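Local coordinates for alpha-rhamnosidase (Dictyoglomus thermophilum, PDB 6I60), which probably hydrolyses terminal non-reducing alpha-L-rhamnose residues in alpha-L-rhamnosides, releasing the sugar from its glycosides, at residues K48-F53 / V99-G104; V71-S76 / K111-K116; K105-C110 / F135-M140. One frame throughout, in Å; residues are numbered along the deposited sequence.

All three contacts belong to the N-terminal immunoglobulin-like domain, their centres 11 to 12 Å apart. Interaction 1 pairs two strands of one sheet and interaction 2 two strands of the other; the sheets meet where Phe53 CD1 comes 3.4 Å from Trp115 CD2. Interaction 3 ties the loop that leads from strand 99-101 to strand 112-120 onto strand 133-137, the neighbour of strand 112-120. A probable hydrogen bond of 2.9 Å between Tyr113 OH and Glu108 N joins interactions 2 and 3. The pocket holding 2-(2-ethoxyethoxy)ethanol, at Tyr656, Glu659 and Leu660, falls within the range of the 6-hairpin glycosidase domain and includes no residue of these segments.

Interaction 1 of 3, residues K48-F53 / V99-G104; sequences KKNPIF and VIKYEG
Tyr102 is held by its backbone and its ring together. Its carbonyl O takes a hydrogen bond of 2.7 Å from Asn50 ND2; the acceptor lies in the plane of the Asn50 amide, and the bond is nearly straight (167° at the hydrogen). Its N gives a second bond to Pro51 O. With CG anti to the backbone N (chi1 174°), the ring runs beside Pro51, whose CD is 3.6 Å from Tyr102 CB, and beside Phe53, whose CE2 lies 3.7 Å from Tyr102 CD1. Gly104 N stands over one face of the Tyr102 ring, so the chain folds back onto its own tyrosine. Further along, Phe53 and Ile100 exchange two backbone bonds as an antiparallel hydrogen-bonded pair. On the opposite face, that of Ile52 and Lys101, Ile52 CG2 meets Val99 CG1 at 3.6 Å, and the extended Lys101 chain passes Asn50 CB with its CE. Tyr580 of helix 580-584 touches both Ile52 and Lys101 there. In the next shell, Tyr102 OH is hydrogen-bonded to Lys105 O and its ring meets Trp88 edge-to-face, while Phe53 makes an edge-to-face contact with Phe135. A short edge strand paired antiparallel with 52-56, with Phe53 of that partner strand meeting Trp115 and Phe135 of the facing sheet, is the layout of an immunoglobulin-like beta sandwich.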
loop_
_atom_site.group_PDB
_atom_site.type_symbol
_atom_site.label_atom_id
_atom_site.label_comp_id
_atom_site.label_asym_id
_atom_site.label_seq_id
_atom_site.Cartn_x
_atom_site.Cartn_y
_atom_site.Cartn_z
ATOM N N LYS A 48 -16.633 0.095 -11.888
ATOM C CA LYS A 48 -16.294 -1.033 -12.746
ATOM C C LYS A 48 -17.570 -1.699 -13.245
ATOM O O LYS A 48 -18.419 -2.105 -12.444
ATOM C CB LYS A 48 -15.429 -2.034 -11.982
ATOM C CG LYS A 48 -13.986 -2.100 -12.446
ATOM C CD LYS A 48 -13.337 -3.413 -12.040
ATOM C CE LYS A 48 -12.030 -3.638 -12.786
ATOM N NZ LYS A 48 -11.071 -2.514 -12.588
ATOM N N LYS A 49 -17.711 -1.806 -14.570
ATOM C CA LYS A 49 -18.887 -2.460 -15.134
ATOM C C LYS A 49 -18.930 -3.938 -14.771
ATOM O O LYS A 49 -20.015 -4.519 -14.658
ATOM C CB LYS A 49 -18.912 -2.284 -16.653
ATOM C CG LYS A 49 -18.920 -0.835 -17.107
ATOM C CD LYS A 49 -20.336 -0.327 -17.324
ATOM C CE LYS A 49 -20.341 1.138 -17.737
ATOM N NZ LYS A 49 -19.773 1.344 -19.100
ATOM N N ASN A 50 -17.765 -4.561 -14.579
ATOM C CA ASN A 50 -17.657 -5.956 -14.160
ATOM C C ASN A 50 -16.834 -6.009 -12.878
ATOM O O ASN A 50 -15.634 -6.318 -12.911
ATOM C CB ASN A 50 -17.031 -6.818 -15.253
ATOM C CG ASN A 50 -17.761 -6.701 -16.575
ATOM O OD1 ASN A 50 -17.701 -5.669 -17.243
ATOM N ND2 ASN A 50 -18.460 -7.763 -16.959
ATOM N N PRO A 51 -17.441 -5.711 -11.730
ATOM C CA PRO A 51 -16.696 -5.751 -10.465
ATOM C C PRO A 51 -16.315 -7.176 -10.083
ATOM O O PRO A 51 -16.757 -8.160 -10.679
ATOM C CB PRO A 51 -17.672 -5.141 -9.454
ATOM C CG PRO A 51 -19.022 -5.357 -10.054
ATOM C CD PRO A 51 -18.831 -5.260 -11.540
ATOM N N ILE A 52 -15.476 -7.271 -9.056
ATOM C CA ILE A 52 -14.964 -8.545 -8.564
ATOM C C ILE A 52 -15.702 -8.914 -7.284
ATOM O O ILE A 52 -15.829 -8.088 -6.369
ATOM C CB ILE A 52 -13.445 -8.475 -8.325
ATOM C CG1 ILE A 52 -12.716 -8.067 -9.608
ATOM C CG2 ILE A 52 -12.925 -9.806 -7.805
ATOM C CD1 ILE A 52 -12.649 -9.162 -10.654
ATOM N N PHE A 53 -16.188 -10.150 -7.216
ATOM C CA PHE A 53 -16.881 -10.671 -6.046
ATOM C C PHE A 53 -16.020 -11.729 -5.367
ATOM O O PHE A 53 -15.319 -12.495 -6.036
ATOM C CB PHE A 53 -18.239 -11.271 -6.427
ATOM C CG PHE A 53 -19.245 -10.254 -6.892
ATOM C CD1 PHE A 53 -20.051 -9.591 -5.981
ATOM C CD2 PHE A 53 -19.384 -9.963 -8.238
ATOM C CE1 PHE A 53 -20.977 -8.655 -6.405
ATOM C CE2 PHE A 53 -20.307 -9.028 -8.670
ATOM C CZ PHE A 53 -21.105 -8.374 -7.751
ATOM N N VAL A 99 -13.131 -16.098 -6.174
ATOM C CA VAL A 99 -12.922 -14.735 -6.656
ATOM C C VAL A 99 -13.407 -14.706 -8.100
ATOM O O VAL A 99 -12.746 -15.252 -8.993
ATOM C CB VAL A 99 -11.455 -14.297 -6.556
ATOM C CG1 VAL A 99 -11.254 -12.955 -7.238
ATOM C CG2 VAL A 99 -11.020 -14.221 -5.102
ATOM N N ILE A 100 -14.561 -14.083 -8.331
ATOM C CA ILE A 100 -15.238 -14.150 -9.619
ATOM C C ILE A 100 -15.357 -12.755 -10.215
ATOM O O ILE A 100 -15.454 -11.752 -9.499
ATOM C CB ILE A 100 -16.635 -14.802 -9.497
ATOM C CG1 ILE A 100 -16.617 -15.924 -8.459
ATOM C CG2 ILE A 100 -17.094 -15.338 -10.844
ATOM C CD1 ILE A 100 -15.754 -17.106 -8.844
ATOM N N LYS A 101 -15.346 -12.701 -11.543
ATOM C CA LYS A 101 -15.613 -11.474 -12.277
ATOM C C LYS A 101 -17.088 -11.418 -12.654
ATOM O O LYS A 101 -17.673 -12.420 -13.076
ATOM C CB LYS A 101 -14.739 -11.394 -13.531
ATOM C CG LYS A 101 -15.101 -10.268 -14.491
ATOM C CD LYS A 101 -14.692 -10.609 -15.918
ATOM C CE LYS A 101 -14.577 -9.361 -16.781
ATOM N NZ LYS A 101 -13.805 -9.608 -18.034
ATOM N N TYR A 102 -17.685 -10.240 -12.486
ATOM C CA TYR A 102 -19.106 -10.065 -12.756
ATOM C C TYR A 102 -19.405 -10.264 -14.236
ATOM O O TYR A 102 -18.685 -9.768 -15.107
ATOM C CB TYR A 102 -19.554 -8.674 -12.309
ATOM C CG TYR A 102 -20.978 -8.326 -12.676
ATOM C CD1 TYR A 102 -22.047 -8.852 -11.965
ATOM C CD2 TYR A 102 -21.254 -7.459 -13.726
ATOM C CE1 TYR A 102 -23.349 -8.532 -12.292
ATOM C CE2 TYR A 102 -22.553 -7.134 -14.062
ATOM C CZ TYR A 102 -23.597 -7.673 -13.340
ATOM O OH TYR A 102 -24.896 -7.356 -13.663
ATOM N N GLU A 103 -20.486 -10.999 -14.517
ATOM C CA GLU A 103 -20.877 -11.312 -15.887
ATOM C C GLU A 103 -22.390 -11.248 -16.065
ATOM O O GLU A 103 -22.953 -11.987 -16.879
ATOM C CB GLU A 103 -20.370 -12.696 -16.304
ATOM C CG GLU A 103 -18.887 -12.761 -16.629
ATOM C CD GLU A 103 -18.439 -14.165 -16.989
ATOM O OE1 GLU A 103 -18.875 -15.119 -16.310
ATOM O OE2 GLU A 103 -17.656 -14.319 -17.950
ATOM N N GLY A 104 -23.063 -10.382 -15.315
ATOM C CA GLY A 104 -24.504 -10.276 -15.350
ATOM C C GLY A 104 -24.992 -9.175 -16.269
ATOM O O GLY A 104 -24.293 -8.731 -17.186
#

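Interaction 2 of 3, residues V71-S76 / K111-K116; sequences VIVSSS and KVYFWK
Val71 and Trp115 meet on the inner face of an antiparallel strand pair, 71-74 with 112-116, in the second sheet of the immunoglobulin-like sandwich. The two strands run 158° apart in direction and approach to 4.7 Å. Ile72 with Lys116 and Ser74 with Phe114 are hydrogen-bonded pairs, each linked by two backbone bonds, and Val73 faces Trp115 in the non-hydrogen-bonded position between them.

The tight part lies on the side of Val71, Val73, Tyr113 and Trp115. Trp115 carries CG between its backbone N and carbonyl carbon (chi1 70°), which swings the indole obliquely past Val71, whose CG2 comes to its edge, 3.5 Å from Trp115 CE3. Val73 spreads its two methyls over two residues: CG2 rests 3.8 Å from Trp115 CB, and CG1 reaches Tyr113 CB at 4.1 Å. Trp88 adds to this layer by touching both valines, and the rings of Tyr113 and Phe135 meet with their planes about 15° apart.

The other face is looser. Ile72 and Lys116 bring only the aliphatic parts of their chains near each other, CB to CE 4.4 Å, and the ammonium goes on to Ile80 O and the ring of Phe129. Toward the end of the pair the backbones part: Ser75 and Ser76 leave the strand, partly exposed, and the ring of Phe114, also partly exposed, reaches across to them. Ser76 is the N-cap of helix 77-80, its OG bonded to Thr79 N. Ser76 CA sits 3.5 Å from Phe114 CE1, approaching that ring obliquely, while Ser74 O and Ser75 O lie at the ring's edge.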
loop_
_atom_site.group_PDB
_atom_site.type_symbol
_atom_site.label_atom_id
_atom_site.label_comp_id
_atom_site.label_asym_id
_atom_site.label_seq_id
_atom_site.Cartn_x
_atom_site.Cartn_y
_atom_site.Cartn_z
ATOM N N VAL A 71 -23.956 -17.405 -7.330
ATOM C CA VAL A 71 -24.206 -16.064 -6.817
ATOM C C VAL A 71 -25.396 -15.482 -7.564
ATOM O O VAL A 71 -25.494 -15.606 -8.791
ATOM C CB VAL A 71 -22.962 -15.165 -6.945
ATOM C CG1 VAL A 71 -22.340 -15.296 -8.320
ATOM C CG2 VAL A 71 -23.317 -13.717 -6.656
ATOM N N ILE A 72 -26.314 -14.872 -6.823
ATOM C CA ILE A 72 -27.511 -14.259 -7.380
ATOM C C ILE A 72 -27.406 -12.760 -7.165
ATOM O O ILE A 72 -27.116 -12.312 -6.048
ATOM C CB ILE A 72 -28.783 -14.818 -6.720
ATOM C CG1 ILE A 72 -29.017 -16.262 -7.171
ATOM C CG2 ILE A 72 -29.974 -13.924 -7.022
ATOM C CD1 ILE A 72 -30.454 -16.725 -7.069
ATOM N N VAL A 73 -27.624 -11.979 -8.219
ATOM C CA VAL A 73 -27.643 -10.530 -8.095
ATOM C C VAL A 73 -29.011 -10.043 -8.536
ATOM O O VAL A 73 -29.519 -10.467 -9.581
ATOM C CB VAL A 73 -26.517 -9.863 -8.902
ATOM C CG1 VAL A 73 -26.566 -8.320 -8.732
ATOM C CG2 VAL A 73 -25.163 -10.491 -8.505
ATOM N N SER A 74 -29.610 -9.168 -7.733
ATOM C CA SER A 74 -30.956 -8.671 -7.957
ATOM C C SER A 74 -30.970 -7.152 -7.835
ATOM O O SER A 74 -29.988 -6.521 -7.429
ATOM C CB SER A 74 -31.954 -9.285 -6.965
ATOM O OG SER A 74 -31.980 -10.697 -7.075
ATOM N N SER A 75 -32.113 -6.564 -8.190
ATOM C CA SER A 75 -32.279 -5.116 -8.207
ATOM C C SER A 75 -33.106 -4.589 -7.044
ATOM O O SER A 75 -33.302 -3.373 -6.944
ATOM C CB SER A 75 -32.918 -4.675 -9.529
ATOM O OG SER A 75 -34.093 -5.418 -9.802
ATOM N N SER A 76 -33.601 -5.459 -6.166
ATOM C CA SER A 76 -34.391 -5.008 -5.030
ATOM C C SER A 76 -34.296 -6.045 -3.920
ATOM O O SER A 76 -33.913 -7.196 -4.152
ATOM C CB SER A 76 -35.852 -4.758 -5.425
ATOM O OG SER A 76 -36.678 -5.843 -5.046
ATOM N N LYS A 111 -27.503 3.017 -9.182
ATOM C CA LYS A 111 -28.386 1.944 -8.751
ATOM C C LYS A 111 -27.713 1.116 -7.664
ATOM O O LYS A 111 -26.501 0.884 -7.705
ATOM C CB LYS A 111 -28.780 1.049 -9.928
ATOM C CG LYS A 111 -29.816 1.669 -10.857
ATOM C CD LYS A 111 -30.979 0.720 -11.108
ATOM C CE LYS A 111 -31.621 0.973 -12.466
ATOM N NZ LYS A 111 -31.598 2.416 -12.837
ATOM N N VAL A 112 -28.506 0.681 -6.689
ATOM C CA VAL A 112 -28.040 -0.186 -5.612
ATOM C C VAL A 112 -28.442 -1.615 -5.944
ATOM O O VAL A 112 -29.602 -1.878 -6.288
ATOM C CB VAL A 112 -28.616 0.254 -4.252
ATOM C CG1 VAL A 112 -28.632 -0.908 -3.263
ATOM C CG2 VAL A 112 -27.819 1.418 -3.692
ATOM N N TYR A 113 -27.488 -2.538 -5.853
ATOM C CA TYR A 113 -27.733 -3.942 -6.133
ATOM C C TYR A 113 -27.529 -4.776 -4.874
ATOM O O TYR A 113 -26.892 -4.345 -3.910
ATOM C CB TYR A 113 -26.818 -4.452 -7.253
ATOM C CG TYR A 113 -26.971 -3.700 -8.554
ATOM C CD1 TYR A 113 -26.244 -2.541 -8.799
ATOM C CD2 TYR A 113 -27.843 -4.147 -9.536
ATOM C CE1 TYR A 113 -26.383 -1.848 -9.988
ATOM C CE2 TYR A 113 -27.988 -3.462 -10.728
ATOM C CZ TYR A 113 -27.257 -2.313 -10.949
ATOM O OH TYR A 113 -27.403 -1.633 -12.137
ATOM N N PHE A 114 -28.085 -5.984 -4.901
ATOM C CA PHE A 114 -27.998 -6.928 -3.798
ATOM C C PHE A 114 -27.483 -8.257 -4.331
ATOM O O PHE A 114 -27.728 -8.609 -5.489
ATOM C CB PHE A 114 -29.361 -7.125 -3.114
ATOM C CG PHE A 114 -30.068 -5.838 -2.781
ATOM C CD1 PHE A 114 -30.798 -5.158 -3.744
ATOM C CD2 PHE A 114 -30.006 -5.309 -1.501
ATOM C CE1 PHE A 114 -31.442 -3.975 -3.440
ATOM C CE2 PHE A 114 -30.653 -4.127 -1.191
ATOM C CZ PHE A 114 -31.372 -3.460 -2.162
ATOM N N TRP A 115 -26.768 -8.997 -3.485
ATOM C CA TRP A 115 -26.230 -10.275 -3.930
ATOM C C TRP A 115 -25.996 -11.201 -2.747
ATOM O O TRP A 115 -25.521 -10.770 -1.693
ATOM C CB TRP A 115 -24.933 -10.090 -4.731
ATOM C CG TRP A 115 -23.737 -9.649 -3.933
ATOM C CD1 TRP A 115 -23.571 -8.455 -3.290
ATOM C CD2 TRP A 115 -22.527 -10.390 -3.718
ATOM N NE1 TRP A 115 -22.338 -8.412 -2.682
ATOM C CE2 TRP A 115 -21.679 -9.588 -2.929
ATOM C CE3 TRP A 115 -22.083 -11.658 -4.111
ATOM C CZ2 TRP A 115 -20.413 -10.011 -2.526
ATOM C CZ3 TRP A 115 -20.826 -12.076 -3.711
ATOM C CH2 TRP A 115 -20.006 -11.254 -2.927
ATOM N N LYS A 116 -26.348 -12.470 -2.935
ATOM C CA LYS A 116 -26.030 -13.557 -2.022
ATOM C C LYS A 116 -25.262 -14.628 -2.787
ATOM O O LYS A 116 -25.098 -14.550 -4.008
ATOM C CB LYS A 116 -27.298 -14.150 -1.395
ATOM C CG LYS A 116 -28.507 -13.233 -1.438
ATOM C CD LYS A 116 -29.804 -14.015 -1.295
ATOM C CE LYS A 116 -30.144 -14.760 -2.577
ATOM N NZ LYS A 116 -31.424 -15.514 -2.458
#

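Interaction 3 of 3, residues K105-C110 / F135-M140; sequences KELEPC and FETGLM
Thr137 OG1 sits 2.7 Å from Glu108 O and is also within hydrogen-bonding reach of Lys111 O, so one hydroxyl proton faces two carbonyls. The rotamer puts it there: OG1 lies between the backbone N and carbonyl carbon (chi1 50°), turned to the loop, while Thr137 CG2 lies 4.3 Å from Leu107 CB. Two residues past Glu108, Cys110 N gives a hydrogen bond of 2.9 Å to Gly138 O, close to the direction of that carbonyl. Cys110 has a left-handed backbone conformation at the bend into strand 112-120; its SG packs 3.6 Å from Leu139 CD2, and its own O is bonded to Arg191.

Apolar groups fill in around these bonds. Leu107 CD1 comes to the edge of the Phe135 ring, 4.1 Å from CE2, the two side chains at about a right angle. Met140 crosses Pro109 in the same way, its CB 3.7 Å from Pro109 CG and its CG 3.6 Å from Pro109 CA, and then bends at chi2 and chi3 (-104° and -52°), bringing CE beside the Leu107 backbone. An alanine here lacks CG, SD and CE and would probably open a gap beneath Pro109 and beside Leu107, keeping only the CB contact. One side-chain hydroxyl and one backbone bond thus pin the loop to strand 133-137, so the hold depends on Thr137 as well as on apolar packing and chain path.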
loop_
_atom_site.group_PDB
_atom_site.type_symbol
_atom_site.label_atom_id
_atom_site.label_comp_id
_atom_site.label_asym_id
_atom_site.label_seq_id
_atom_site.Cartn_x
_atom_site.Cartn_y
_atom_site.Cartn_z
ATOM N N LYS A 105 -26.223 -8.735 -16.017
ATOM C CA LYS A 105 -26.805 -7.646 -16.788
ATOM C C LYS A 105 -25.955 -6.387 -16.645
ATOM O O LYS A 105 -25.374 -6.131 -15.588
ATOM C CB LYS A 105 -28.239 -7.383 -16.321
ATOM C CG LYS A 105 -28.933 -6.228 -17.023
ATOM C CD LYS A 105 -30.365 -6.578 -17.399
ATOM C CE LYS A 105 -31.226 -5.328 -17.494
ATOM N NZ LYS A 105 -32.557 -5.613 -18.096
ATOM N N GLU A 106 -25.871 -5.614 -17.726
ATOM C CA GLU A 106 -25.088 -4.383 -17.716
ATOM C C GLU A 106 -25.568 -3.460 -16.603
ATOM O O GLU A 106 -26.736 -3.058 -16.575
ATOM C CB GLU A 106 -25.187 -3.685 -19.072
ATOM C CG GLU A 106 -24.827 -2.209 -19.047
ATOM C CD GLU A 106 -23.442 -1.937 -19.599
ATOM O OE1 GLU A 106 -22.995 -0.772 -19.544
ATOM O OE2 GLU A 106 -22.800 -2.890 -20.089
ATOM N N LEU A 107 -24.666 -3.137 -15.680
ATOM C CA LEU A 107 -25.015 -2.293 -14.550
ATOM C C LEU A 107 -25.298 -0.866 -15.012
ATOM O O LEU A 107 -24.837 -0.420 -16.066
ATOM C CB LEU A 107 -23.897 -2.304 -13.508
ATOM C CG LEU A 107 -23.521 -3.687 -12.975
ATOM C CD1 LEU A 107 -22.277 -3.606 -12.105
ATOM C CD2 LEU A 107 -24.685 -4.303 -12.209
ATOM N N GLU A 108 -26.071 -0.150 -14.203
ATOM C CA GLU A 108 -26.514 1.195 -14.526
ATOM C C GLU A 108 -26.128 2.155 -13.411
ATOM O O GLU A 108 -25.985 1.742 -12.254
ATOM C CB GLU A 108 -28.034 1.228 -14.750
ATOM C CG GLU A 108 -28.446 0.816 -16.157
ATOM C CD GLU A 108 -29.875 0.313 -16.228
ATOM O OE1 GLU A 108 -30.634 0.799 -17.095
ATOM O OE2 GLU A 108 -30.237 -0.565 -15.418
ATOM N N PRO A 109 -25.951 3.436 -13.727
ATOM C CA PRO A 109 -25.443 4.377 -12.721
ATOM C C PRO A 109 -26.442 4.631 -11.602
ATOM O O PRO A 109 -27.659 4.591 -11.796
ATOM C CB PRO A 109 -25.183 5.658 -13.525
ATOM C CG PRO A 109 -25.185 5.238 -14.959
ATOM C CD PRO A 109 -26.106 4.072 -15.045
ATOM N N CYS A 110 -25.898 4.890 -10.411
ATOM C CA CYS A 110 -26.649 5.315 -9.229
ATOM C C CYS A 110 -27.631 4.260 -8.731
ATOM O O CYS A 110 -28.508 4.566 -7.919
ATOM C CB CYS A 110 -27.386 6.635 -9.488
ATOM S SG CYS A 110 -26.329 7.947 -10.130
ATOM N N PHE A 135 -23.869 -3.609 -3.170
ATOM C CA PHE A 135 -22.895 -2.725 -3.795
ATOM C C PHE A 135 -23.643 -1.680 -4.608
ATOM O O PHE A 135 -24.571 -2.016 -5.350
ATOM C CB PHE A 135 -21.898 -3.499 -4.673
ATOM C CG PHE A 135 -22.525 -4.218 -5.836
ATOM C CD1 PHE A 135 -23.086 -5.474 -5.672
ATOM C CD2 PHE A 135 -22.524 -3.651 -7.101
ATOM C CE1 PHE A 135 -23.650 -6.142 -6.741
ATOM C CE2 PHE A 135 -23.088 -4.313 -8.175
ATOM C CZ PHE A 135 -23.650 -5.560 -7.995
ATOM N N GLU A 136 -23.255 -0.418 -4.448
ATOM C CA GLU A 136 -23.899 0.701 -5.124
ATOM C C GLU A 136 -22.975 1.252 -6.200
ATOM O O GLU A 136 -21.787 1.481 -5.949
ATOM C CB GLU A 136 -24.265 1.809 -4.133
ATOM C CG GLU A 136 -24.727 3.098 -4.799
ATOM C CD GLU A 136 -25.449 4.029 -3.844
ATOM O OE1 GLU A 136 -25.684 3.631 -2.684
ATOM O OE2 GLU A 136 -25.775 5.164 -4.252
ATOM N N THR A 137 -23.523 1.467 -7.391
ATOM C CA THR A 137 -22.752 2.044 -8.481
ATOM C C THR A 137 -22.718 3.560 -8.356
ATOM O O THR A 137 -23.690 4.186 -7.922
ATOM C CB THR A 137 -23.344 1.638 -9.831
ATOM O OG1 THR A 137 -24.753 1.891 -9.834
ATOM C CG2 THR A 137 -23.104 0.159 -10.094
ATOM N N GLY A 138 -21.605 4.141 -8.768
ATOM C CA GLY A 138 -21.421 5.566 -8.737
ATOM C C GLY A 138 -22.038 6.196 -9.956
ATOM O O GLY A 138 -23.116 5.826 -10.358
ATOM N N LEU A 139 -21.319 7.111 -10.596
ATOM C CA LEU A 139 -21.826 7.796 -11.777
ATOM C C LEU A 139 -21.637 6.996 -13.017
ATOM O O LEU A 139 -22.202 7.322 -14.023
ATOM C CB LEU A 139 -21.194 9.150 -11.962
ATOM C CG LEU A 139 -21.899 10.203 -11.137
ATOM C CD1 LEU A 139 -21.903 11.519 -11.852
ATOM C CD2 LEU A 139 -23.315 9.785 -10.887
ATOM N N MET A 140 -20.801 5.978 -12.920
ATOM C CA MET A 140 -20.540 5.014 -13.936
ATOM C C MET A 140 -20.014 5.544 -15.207
ATOM O O MET A 140 -20.733 5.787 -16.160
ATOM C CB MET A 140 -21.754 4.146 -14.190
ATOM C CG MET A 140 -22.024 3.173 -13.079
ATOM S SD MET A 140 -21.496 1.551 -13.576
ATOM C CE MET A 140 -22.360 1.433 -15.119
#